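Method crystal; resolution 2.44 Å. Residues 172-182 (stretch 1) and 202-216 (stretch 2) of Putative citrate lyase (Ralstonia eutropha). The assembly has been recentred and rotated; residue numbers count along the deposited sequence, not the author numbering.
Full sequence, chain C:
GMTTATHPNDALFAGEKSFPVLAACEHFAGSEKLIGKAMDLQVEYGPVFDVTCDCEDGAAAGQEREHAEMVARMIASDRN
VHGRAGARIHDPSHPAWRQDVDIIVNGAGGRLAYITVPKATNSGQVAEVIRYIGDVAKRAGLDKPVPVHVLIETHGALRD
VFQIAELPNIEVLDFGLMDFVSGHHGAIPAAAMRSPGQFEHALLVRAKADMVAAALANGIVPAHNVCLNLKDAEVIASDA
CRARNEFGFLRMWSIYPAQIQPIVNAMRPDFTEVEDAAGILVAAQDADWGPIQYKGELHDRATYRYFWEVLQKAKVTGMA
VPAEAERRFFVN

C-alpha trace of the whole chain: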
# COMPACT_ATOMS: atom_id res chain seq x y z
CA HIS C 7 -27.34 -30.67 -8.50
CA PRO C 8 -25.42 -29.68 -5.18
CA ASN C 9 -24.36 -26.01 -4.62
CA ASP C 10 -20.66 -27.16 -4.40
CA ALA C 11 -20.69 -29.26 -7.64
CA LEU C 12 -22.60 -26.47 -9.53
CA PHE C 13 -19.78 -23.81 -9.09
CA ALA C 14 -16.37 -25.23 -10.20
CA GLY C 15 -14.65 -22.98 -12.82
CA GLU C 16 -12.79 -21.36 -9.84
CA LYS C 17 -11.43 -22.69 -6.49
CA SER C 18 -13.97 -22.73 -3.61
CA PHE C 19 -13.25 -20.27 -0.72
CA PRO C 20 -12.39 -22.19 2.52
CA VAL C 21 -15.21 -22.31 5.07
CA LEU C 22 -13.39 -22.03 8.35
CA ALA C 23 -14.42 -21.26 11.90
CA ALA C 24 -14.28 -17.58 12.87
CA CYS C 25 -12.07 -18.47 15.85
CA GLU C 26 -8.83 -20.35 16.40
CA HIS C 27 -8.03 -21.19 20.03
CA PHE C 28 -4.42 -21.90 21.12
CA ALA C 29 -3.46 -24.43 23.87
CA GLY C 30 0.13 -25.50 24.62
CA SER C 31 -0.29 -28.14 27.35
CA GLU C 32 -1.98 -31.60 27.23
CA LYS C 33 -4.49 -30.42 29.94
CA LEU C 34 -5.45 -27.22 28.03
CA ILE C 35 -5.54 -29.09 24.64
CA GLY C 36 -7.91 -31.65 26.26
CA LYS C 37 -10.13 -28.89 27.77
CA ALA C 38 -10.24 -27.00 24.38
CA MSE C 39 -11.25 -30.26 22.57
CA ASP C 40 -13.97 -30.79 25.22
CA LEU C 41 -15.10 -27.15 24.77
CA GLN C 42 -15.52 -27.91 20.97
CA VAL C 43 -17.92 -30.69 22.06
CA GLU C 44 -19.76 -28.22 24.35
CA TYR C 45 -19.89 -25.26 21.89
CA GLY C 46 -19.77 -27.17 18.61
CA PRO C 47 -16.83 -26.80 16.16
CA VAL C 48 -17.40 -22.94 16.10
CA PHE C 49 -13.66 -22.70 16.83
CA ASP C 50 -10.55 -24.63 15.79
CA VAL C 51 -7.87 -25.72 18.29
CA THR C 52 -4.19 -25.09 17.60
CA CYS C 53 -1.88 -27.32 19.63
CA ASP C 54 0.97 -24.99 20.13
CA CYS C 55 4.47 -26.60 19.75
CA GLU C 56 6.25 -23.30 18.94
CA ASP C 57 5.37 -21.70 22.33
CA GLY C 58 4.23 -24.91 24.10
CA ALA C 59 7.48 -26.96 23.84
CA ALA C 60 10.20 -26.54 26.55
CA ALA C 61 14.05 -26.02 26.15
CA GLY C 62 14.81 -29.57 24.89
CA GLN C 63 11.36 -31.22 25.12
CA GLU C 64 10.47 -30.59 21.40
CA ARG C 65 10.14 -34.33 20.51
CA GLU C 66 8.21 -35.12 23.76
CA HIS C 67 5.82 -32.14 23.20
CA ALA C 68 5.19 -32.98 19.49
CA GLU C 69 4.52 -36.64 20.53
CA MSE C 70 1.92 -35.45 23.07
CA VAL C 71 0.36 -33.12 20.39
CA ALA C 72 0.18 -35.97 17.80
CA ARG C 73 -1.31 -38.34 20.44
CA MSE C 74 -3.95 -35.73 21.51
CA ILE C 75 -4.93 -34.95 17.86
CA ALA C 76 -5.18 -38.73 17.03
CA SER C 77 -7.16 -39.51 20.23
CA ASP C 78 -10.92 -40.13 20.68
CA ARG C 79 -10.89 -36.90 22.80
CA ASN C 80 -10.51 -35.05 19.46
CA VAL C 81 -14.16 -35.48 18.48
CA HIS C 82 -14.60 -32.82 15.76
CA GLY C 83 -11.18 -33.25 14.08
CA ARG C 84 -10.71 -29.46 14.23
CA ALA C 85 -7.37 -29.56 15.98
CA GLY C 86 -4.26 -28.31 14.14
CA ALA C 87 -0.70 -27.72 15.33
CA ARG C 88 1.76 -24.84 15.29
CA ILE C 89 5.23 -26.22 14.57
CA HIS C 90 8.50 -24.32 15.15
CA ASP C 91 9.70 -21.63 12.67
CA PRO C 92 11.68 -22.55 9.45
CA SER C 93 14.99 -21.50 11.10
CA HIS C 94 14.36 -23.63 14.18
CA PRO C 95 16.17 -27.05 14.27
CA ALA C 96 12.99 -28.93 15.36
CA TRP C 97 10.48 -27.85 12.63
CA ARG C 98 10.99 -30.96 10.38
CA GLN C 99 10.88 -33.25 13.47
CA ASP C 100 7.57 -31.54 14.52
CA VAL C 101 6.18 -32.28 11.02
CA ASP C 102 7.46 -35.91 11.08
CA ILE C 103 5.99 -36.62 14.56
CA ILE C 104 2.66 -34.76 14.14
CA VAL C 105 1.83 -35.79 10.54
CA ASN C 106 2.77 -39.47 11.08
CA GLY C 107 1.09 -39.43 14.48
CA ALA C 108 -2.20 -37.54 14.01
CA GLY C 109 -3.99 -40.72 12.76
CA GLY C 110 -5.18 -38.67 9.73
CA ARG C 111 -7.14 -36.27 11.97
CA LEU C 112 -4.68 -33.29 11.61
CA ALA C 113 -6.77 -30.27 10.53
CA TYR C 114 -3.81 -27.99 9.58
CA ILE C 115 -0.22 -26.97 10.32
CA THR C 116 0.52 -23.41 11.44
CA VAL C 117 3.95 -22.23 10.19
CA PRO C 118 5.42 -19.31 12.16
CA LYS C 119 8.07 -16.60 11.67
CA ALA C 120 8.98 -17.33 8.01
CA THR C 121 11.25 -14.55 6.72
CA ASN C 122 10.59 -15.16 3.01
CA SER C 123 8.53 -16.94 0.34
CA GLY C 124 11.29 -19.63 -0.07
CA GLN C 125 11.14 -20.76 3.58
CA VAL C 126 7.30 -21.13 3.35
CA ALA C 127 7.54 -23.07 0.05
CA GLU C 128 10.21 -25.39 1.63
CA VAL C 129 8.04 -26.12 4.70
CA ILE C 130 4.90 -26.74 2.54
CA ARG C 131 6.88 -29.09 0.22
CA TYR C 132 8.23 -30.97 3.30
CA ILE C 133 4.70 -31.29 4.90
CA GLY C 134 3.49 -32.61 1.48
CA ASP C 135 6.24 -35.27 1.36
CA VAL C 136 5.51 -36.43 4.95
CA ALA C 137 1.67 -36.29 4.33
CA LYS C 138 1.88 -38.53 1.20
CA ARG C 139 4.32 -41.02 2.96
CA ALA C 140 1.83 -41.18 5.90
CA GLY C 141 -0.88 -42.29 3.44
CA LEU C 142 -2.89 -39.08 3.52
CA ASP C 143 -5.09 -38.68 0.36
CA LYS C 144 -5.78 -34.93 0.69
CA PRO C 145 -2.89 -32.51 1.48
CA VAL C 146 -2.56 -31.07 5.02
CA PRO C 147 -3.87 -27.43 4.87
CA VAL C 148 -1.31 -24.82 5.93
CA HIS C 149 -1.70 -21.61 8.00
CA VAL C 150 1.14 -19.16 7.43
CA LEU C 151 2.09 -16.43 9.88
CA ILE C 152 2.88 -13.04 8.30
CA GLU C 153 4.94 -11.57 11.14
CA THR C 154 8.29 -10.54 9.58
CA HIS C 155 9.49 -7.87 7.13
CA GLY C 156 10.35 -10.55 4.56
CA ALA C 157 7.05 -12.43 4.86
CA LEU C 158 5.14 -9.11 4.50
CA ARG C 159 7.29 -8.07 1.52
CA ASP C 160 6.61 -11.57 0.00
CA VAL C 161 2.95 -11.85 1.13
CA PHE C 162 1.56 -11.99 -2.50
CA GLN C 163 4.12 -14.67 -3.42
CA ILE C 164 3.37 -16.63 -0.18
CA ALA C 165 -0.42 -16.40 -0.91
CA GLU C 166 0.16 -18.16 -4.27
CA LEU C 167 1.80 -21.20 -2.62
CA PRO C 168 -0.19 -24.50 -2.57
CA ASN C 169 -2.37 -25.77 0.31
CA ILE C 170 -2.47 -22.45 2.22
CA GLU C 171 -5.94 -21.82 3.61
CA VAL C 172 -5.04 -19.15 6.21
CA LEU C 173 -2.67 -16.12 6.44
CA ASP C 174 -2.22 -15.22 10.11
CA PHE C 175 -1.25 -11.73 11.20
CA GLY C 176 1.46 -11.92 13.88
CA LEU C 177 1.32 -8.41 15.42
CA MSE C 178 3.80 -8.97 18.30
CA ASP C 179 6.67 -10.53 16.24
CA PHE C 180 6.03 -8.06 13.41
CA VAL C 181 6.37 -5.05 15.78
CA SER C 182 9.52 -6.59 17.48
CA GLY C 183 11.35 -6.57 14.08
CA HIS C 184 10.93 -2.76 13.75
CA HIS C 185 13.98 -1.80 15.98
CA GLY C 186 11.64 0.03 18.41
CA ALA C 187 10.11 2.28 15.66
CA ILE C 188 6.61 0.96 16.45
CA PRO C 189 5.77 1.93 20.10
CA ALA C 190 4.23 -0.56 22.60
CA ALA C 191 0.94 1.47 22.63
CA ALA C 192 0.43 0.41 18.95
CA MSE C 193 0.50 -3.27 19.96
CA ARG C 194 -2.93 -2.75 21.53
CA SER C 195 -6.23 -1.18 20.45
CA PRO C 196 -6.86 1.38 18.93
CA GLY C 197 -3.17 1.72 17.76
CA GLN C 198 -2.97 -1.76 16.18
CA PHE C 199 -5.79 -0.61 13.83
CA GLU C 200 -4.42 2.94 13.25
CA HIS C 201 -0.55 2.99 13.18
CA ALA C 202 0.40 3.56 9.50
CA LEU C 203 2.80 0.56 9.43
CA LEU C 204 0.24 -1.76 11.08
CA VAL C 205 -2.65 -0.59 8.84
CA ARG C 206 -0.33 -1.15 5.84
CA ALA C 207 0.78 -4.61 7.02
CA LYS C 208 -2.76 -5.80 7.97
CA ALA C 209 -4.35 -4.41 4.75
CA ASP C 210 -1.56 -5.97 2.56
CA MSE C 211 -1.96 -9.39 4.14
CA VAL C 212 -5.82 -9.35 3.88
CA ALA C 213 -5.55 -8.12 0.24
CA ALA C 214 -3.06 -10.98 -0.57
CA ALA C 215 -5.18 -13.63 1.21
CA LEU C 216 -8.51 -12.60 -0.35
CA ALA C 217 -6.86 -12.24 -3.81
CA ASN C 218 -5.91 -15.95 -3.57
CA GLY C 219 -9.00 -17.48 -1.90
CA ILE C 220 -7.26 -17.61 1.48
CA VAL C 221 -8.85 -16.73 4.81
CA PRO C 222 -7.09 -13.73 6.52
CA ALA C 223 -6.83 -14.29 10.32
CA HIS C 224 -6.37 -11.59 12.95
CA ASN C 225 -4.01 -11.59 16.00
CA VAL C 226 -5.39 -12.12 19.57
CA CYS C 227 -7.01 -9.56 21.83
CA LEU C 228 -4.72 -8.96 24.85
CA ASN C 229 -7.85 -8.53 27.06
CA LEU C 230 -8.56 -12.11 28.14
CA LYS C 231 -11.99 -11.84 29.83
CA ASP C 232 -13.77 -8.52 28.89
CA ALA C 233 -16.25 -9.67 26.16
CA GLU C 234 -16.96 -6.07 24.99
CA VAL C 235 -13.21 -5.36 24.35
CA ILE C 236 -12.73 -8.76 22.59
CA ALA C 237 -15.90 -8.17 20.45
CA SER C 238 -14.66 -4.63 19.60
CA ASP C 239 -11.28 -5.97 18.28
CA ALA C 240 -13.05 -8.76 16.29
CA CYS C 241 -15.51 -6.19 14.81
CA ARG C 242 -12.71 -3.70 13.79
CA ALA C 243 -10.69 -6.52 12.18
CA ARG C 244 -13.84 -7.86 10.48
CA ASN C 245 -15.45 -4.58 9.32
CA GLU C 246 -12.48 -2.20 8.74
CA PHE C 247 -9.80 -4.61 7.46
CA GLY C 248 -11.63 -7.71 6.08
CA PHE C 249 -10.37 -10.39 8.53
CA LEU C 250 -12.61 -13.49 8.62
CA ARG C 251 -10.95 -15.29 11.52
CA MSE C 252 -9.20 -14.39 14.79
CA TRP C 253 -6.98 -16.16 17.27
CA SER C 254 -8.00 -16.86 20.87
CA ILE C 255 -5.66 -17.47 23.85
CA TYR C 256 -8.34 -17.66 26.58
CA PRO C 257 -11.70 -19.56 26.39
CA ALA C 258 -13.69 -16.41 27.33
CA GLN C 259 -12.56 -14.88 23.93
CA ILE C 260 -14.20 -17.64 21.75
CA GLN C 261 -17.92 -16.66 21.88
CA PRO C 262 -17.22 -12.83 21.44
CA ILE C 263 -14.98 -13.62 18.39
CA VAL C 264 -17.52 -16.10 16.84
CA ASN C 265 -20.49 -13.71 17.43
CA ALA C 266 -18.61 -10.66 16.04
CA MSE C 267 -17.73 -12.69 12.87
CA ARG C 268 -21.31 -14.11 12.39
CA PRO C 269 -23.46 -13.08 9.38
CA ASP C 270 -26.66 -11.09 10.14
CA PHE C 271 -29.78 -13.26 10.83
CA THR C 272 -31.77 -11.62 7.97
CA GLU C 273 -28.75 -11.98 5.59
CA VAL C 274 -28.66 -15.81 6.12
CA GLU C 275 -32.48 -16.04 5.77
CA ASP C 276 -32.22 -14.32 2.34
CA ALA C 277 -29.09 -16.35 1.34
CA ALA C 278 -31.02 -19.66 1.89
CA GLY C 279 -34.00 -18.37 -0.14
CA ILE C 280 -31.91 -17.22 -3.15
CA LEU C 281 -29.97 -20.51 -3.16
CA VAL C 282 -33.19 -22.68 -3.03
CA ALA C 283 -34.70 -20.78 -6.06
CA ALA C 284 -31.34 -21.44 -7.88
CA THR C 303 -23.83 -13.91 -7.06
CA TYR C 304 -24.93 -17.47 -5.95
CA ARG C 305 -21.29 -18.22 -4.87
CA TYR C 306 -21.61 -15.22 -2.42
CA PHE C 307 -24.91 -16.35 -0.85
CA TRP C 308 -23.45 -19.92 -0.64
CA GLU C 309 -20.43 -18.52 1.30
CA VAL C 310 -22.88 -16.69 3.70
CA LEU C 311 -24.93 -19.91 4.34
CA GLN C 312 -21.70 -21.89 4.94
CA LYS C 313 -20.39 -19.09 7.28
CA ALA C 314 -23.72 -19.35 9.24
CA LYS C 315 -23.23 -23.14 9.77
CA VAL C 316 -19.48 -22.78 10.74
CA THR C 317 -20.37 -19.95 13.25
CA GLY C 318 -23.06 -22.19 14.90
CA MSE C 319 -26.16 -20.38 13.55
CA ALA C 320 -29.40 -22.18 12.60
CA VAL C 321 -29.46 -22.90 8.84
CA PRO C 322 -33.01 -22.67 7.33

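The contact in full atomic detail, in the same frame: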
# COMPACT_ATOMS: atom_id res chain seq x y z
N VAL C 172 -5.03 -20.31 5.33
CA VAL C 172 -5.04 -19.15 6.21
C VAL C 172 -3.70 -18.40 6.16
O VAL C 172 -2.63 -19.02 6.11
CB VAL C 172 -5.39 -19.49 7.70
CG1 VAL C 172 -5.22 -18.29 8.61
CG2 VAL C 172 -6.79 -20.06 7.86
N LEU C 173 -3.77 -17.05 6.21
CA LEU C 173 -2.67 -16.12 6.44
C LEU C 173 -2.96 -15.50 7.78
O LEU C 173 -4.02 -14.91 7.98
CB LEU C 173 -2.46 -15.06 5.35
CG LEU C 173 -2.06 -15.54 3.95
CD1 LEU C 173 -1.76 -14.35 3.05
CD2 LEU C 173 -0.82 -16.48 3.99
N ASP C 174 -2.06 -15.72 8.75
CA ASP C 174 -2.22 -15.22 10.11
C ASP C 174 -1.42 -13.98 10.32
O ASP C 174 -0.23 -13.97 10.02
CB ASP C 174 -1.76 -16.29 11.13
CG ASP C 174 -2.61 -17.52 11.21
OD1 ASP C 174 -3.77 -17.41 11.57
OD2 ASP C 174 -2.07 -18.62 10.97
N PHE C 175 -2.02 -12.95 10.89
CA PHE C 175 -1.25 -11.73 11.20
C PHE C 175 -0.62 -11.85 12.59
O PHE C 175 -1.33 -11.97 13.59
CB PHE C 175 -2.12 -10.48 11.10
CG PHE C 175 -1.25 -9.25 11.14
CD1 PHE C 175 -0.41 -8.92 10.08
CD2 PHE C 175 -1.21 -8.45 12.29
CE1 PHE C 175 0.44 -7.82 10.15
CE2 PHE C 175 -0.35 -7.35 12.35
CZ PHE C 175 0.46 -7.03 11.28
N GLY C 176 0.70 -11.84 12.64
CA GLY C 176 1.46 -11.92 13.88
C GLY C 176 1.93 -10.53 14.27
O GLY C 176 3.03 -10.12 13.89
N LEU C 177 1.08 -9.79 15.00
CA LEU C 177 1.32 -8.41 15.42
C LEU C 177 2.60 -8.27 16.27
O LEU C 177 3.47 -7.44 15.96
CB LEU C 177 0.10 -7.87 16.19
CG LEU C 177 0.23 -6.48 16.83
CD1 LEU C 177 0.33 -5.38 15.77
CD2 LEU C 177 -0.92 -6.23 17.77
N MSE C 178 2.70 -9.05 17.36
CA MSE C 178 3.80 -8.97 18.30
C MSE C 178 5.18 -9.17 17.65
O MSE C 178 6.04 -8.31 17.84
CB MSE C 178 3.63 -9.95 19.45
CG MSE C 178 4.53 -9.60 20.61
SE MSE C 178 4.18 -10.65 22.15
CE MSE C 178 4.07 -9.12 23.45
N ASP C 179 5.38 -10.26 16.88
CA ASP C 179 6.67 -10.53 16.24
C ASP C 179 6.96 -9.54 15.13
O ASP C 179 8.12 -9.20 14.91
CB ASP C 179 6.73 -11.97 15.72
CG ASP C 179 6.74 -13.00 16.85
OD1 ASP C 179 7.65 -12.92 17.71
OD2 ASP C 179 5.82 -13.84 16.89
N PHE C 180 5.92 -9.04 14.47
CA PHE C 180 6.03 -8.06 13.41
C PHE C 180 6.55 -6.75 13.98
O PHE C 180 7.52 -6.20 13.45
CB PHE C 180 4.68 -7.88 12.67
CG PHE C 180 4.76 -6.90 11.52
CD1 PHE C 180 5.52 -7.20 10.38
CD2 PHE C 180 4.15 -5.65 11.61
CE1 PHE C 180 5.63 -6.28 9.34
CE2 PHE C 180 4.29 -4.72 10.58
CZ PHE C 180 5.01 -5.05 9.45
N VAL C 181 5.97 -6.29 15.10
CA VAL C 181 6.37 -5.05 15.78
C VAL C 181 7.82 -5.18 16.33
O VAL C 181 8.59 -4.24 16.17
CB VAL C 181 5.35 -4.67 16.90
CG1 VAL C 181 5.91 -3.65 17.88
CG2 VAL C 181 4.05 -4.16 16.29
N SER C 182 8.19 -6.34 16.90
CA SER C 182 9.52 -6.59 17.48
C SER C 182 10.67 -6.46 16.43
O SER C 182 11.79 -6.09 16.78
CB SER C 182 9.58 -7.95 18.17
OG SER C 182 9.83 -9.00 17.25
N ALA C 202 0.19 3.64 10.95
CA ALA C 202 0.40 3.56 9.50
C ALA C 202 1.08 2.26 9.05
O ALA C 202 0.64 1.69 8.05
CB ALA C 202 1.21 4.76 9.04
N LEU C 203 2.10 1.78 9.79
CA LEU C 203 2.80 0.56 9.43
C LEU C 203 1.96 -0.68 9.69
O LEU C 203 2.08 -1.66 8.95
CB LEU C 203 4.14 0.45 10.16
CG LEU C 203 5.21 1.53 9.85
CD1 LEU C 203 6.49 1.23 10.58
CD2 LEU C 203 5.47 1.66 8.35
N LEU C 204 1.09 -0.63 10.71
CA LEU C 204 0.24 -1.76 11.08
C LEU C 204 -0.96 -1.83 10.15
O LEU C 204 -1.30 -2.92 9.70
CB LEU C 204 -0.14 -1.66 12.55
CG LEU C 204 1.07 -1.70 13.51
CD1 LEU C 204 0.65 -1.62 14.94
CD2 LEU C 204 1.93 -2.98 13.27
N VAL C 205 -1.53 -0.67 9.79
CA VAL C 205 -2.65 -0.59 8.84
C VAL C 205 -2.18 -1.17 7.52
O VAL C 205 -2.85 -2.02 6.97
CB VAL C 205 -3.20 0.87 8.67
CG1 VAL C 205 -4.24 0.95 7.56
CG2 VAL C 205 -3.79 1.39 9.97
N ARG C 206 -0.98 -0.74 7.07
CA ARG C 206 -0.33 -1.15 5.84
C ARG C 206 -0.10 -2.66 5.82
O ARG C 206 -0.47 -3.33 4.86
CB ARG C 206 0.98 -0.37 5.67
CG ARG C 206 1.78 -0.77 4.46
CD ARG C 206 3.16 -0.15 4.49
NE ARG C 206 3.90 -0.54 3.29
CZ ARG C 206 4.56 -1.68 3.15
NH1 ARG C 206 4.62 -2.55 4.16
NH2 ARG C 206 5.21 -1.95 2.03
N ALA C 207 0.49 -3.19 6.89
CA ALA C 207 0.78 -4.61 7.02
C ALA C 207 -0.51 -5.45 7.02
O ALA C 207 -0.64 -6.38 6.23
CB ALA C 207 1.57 -4.84 8.30
N LYS C 208 -1.48 -5.09 7.88
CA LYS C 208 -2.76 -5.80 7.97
C LYS C 208 -3.52 -5.76 6.62
O LYS C 208 -3.98 -6.81 6.14
CB LYS C 208 -3.63 -5.23 9.09
CG LYS C 208 -3.13 -5.62 10.45
CD LYS C 208 -4.08 -5.14 11.55
CE LYS C 208 -3.61 -5.60 12.90
NZ LYS C 208 -4.45 -5.03 13.98
N ALA C 209 -3.64 -4.56 6.02
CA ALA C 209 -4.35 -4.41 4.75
C ALA C 209 -3.66 -5.20 3.63
O ALA C 209 -4.36 -5.85 2.86
CB ALA C 209 -4.49 -2.93 4.39
N ASP C 210 -2.29 -5.21 3.58
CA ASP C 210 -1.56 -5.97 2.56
C ASP C 210 -1.81 -7.45 2.68
O ASP C 210 -2.05 -8.12 1.67
CB ASP C 210 -0.05 -5.73 2.64
CG ASP C 210 0.42 -4.54 1.85
OD1 ASP C 210 -0.42 -3.83 1.27
OD2 ASP C 210 1.65 -4.30 1.81
N MSE C 211 -1.77 -7.98 3.91
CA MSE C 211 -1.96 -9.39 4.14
C MSE C 211 -3.39 -9.83 3.78
O MSE C 211 -3.56 -10.88 3.13
CB MSE C 211 -1.59 -9.73 5.57
CG MSE C 211 -1.39 -11.25 5.77
SE MSE C 211 -1.88 -11.89 7.54
CE MSE C 211 -3.68 -11.59 7.45
N VAL C 212 -4.42 -9.04 4.19
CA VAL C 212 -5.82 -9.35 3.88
C VAL C 212 -6.01 -9.31 2.35
O VAL C 212 -6.58 -10.24 1.79
CB VAL C 212 -6.80 -8.41 4.62
CG1 VAL C 212 -8.24 -8.60 4.12
CG2 VAL C 212 -6.74 -8.65 6.12
N ALA C 213 -5.48 -8.27 1.69
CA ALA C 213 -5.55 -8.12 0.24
C ALA C 213 -4.93 -9.34 -0.48
O ALA C 213 -5.53 -9.83 -1.43
CB ALA C 213 -4.86 -6.83 -0.20
N ALA C 214 -3.77 -9.84 0.00
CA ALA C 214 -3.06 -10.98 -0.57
C ALA C 214 -3.83 -12.28 -0.37
O ALA C 214 -3.89 -13.10 -1.29
CB ALA C 214 -1.67 -11.11 0.05
N ALA C 215 -4.41 -12.46 0.83
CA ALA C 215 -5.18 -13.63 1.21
C ALA C 215 -6.44 -13.72 0.38
O ALA C 215 -6.64 -14.72 -0.33
CB ALA C 215 -5.51 -13.57 2.69
N LEU C 216 -7.25 -12.64 0.39
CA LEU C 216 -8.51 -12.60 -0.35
C LEU C 216 -8.29 -12.69 -1.86
O LEU C 216 -9.10 -13.32 -2.53
CB LEU C 216 -9.35 -11.38 0.02
CG LEU C 216 -9.81 -11.31 1.48
CD1 LEU C 216 -10.52 -10.04 1.74
CD2 LEU C 216 -10.65 -12.52 1.88

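A strand that turns into a short helix lies here against residues 202-216 of a longer helix. Strand 172-175 runs nearly antiparallel to that helix, at 175° with the axes 8.8 Å apart at closest approach. No hydrogen bond crosses between the stretches; the long helix carries its own ladder of N(i+4) to O(i) hydrogen bonds, and the contact rests on apolar packing.

The strand follows a simple alternation. Val172 and Asp174 point away from the helix, while Leu173 and Phe175 point toward it. Leu173 reaches the later turns of the stretch, where it meets two alanines: its CD1 lies 3.8 Å from CB of Ala215 and 4.4 Å from CB of Ala214. Between these two strand side chains sits Met211, a selenomethionine, whose SE is 3.9 Å from CB of Leu173 and 3.8 Å from CB of Phe175. Met211 SE also lies 3.5 Å from N of Phe175, close to the strand backbone.

Phe175 gathers three helix residues about one ring. The aliphatic part of Lys208 covers a face, CG of Lys208 lying 3.8 Å from the centroid of the Phe175 ring in a CH-pi contact, while its NZ is hydrogen-bonded elsewhere in the structure. Met211 SE stands at the ring edge, and CB of Ala207 comes within 3.7 Å of Phe175 CE1.

At Gly176, the N-cap, the chain leaves the strand; its O accepts the hydrogen bond from Phe180 N (3.1 Å) as helix 177-182 begins. This helix meets the long one at 127°, with three residues converging on Leu204: its CD2 lies 3.8 Å from Leu177 CD1, 3.8 Å from Phe180 CD2 and 3.9 Å from Val181 CG2. Phe180 also places CE2 3.6 Å from Ala207 CB, so that one small methyl serves both phenylalanines.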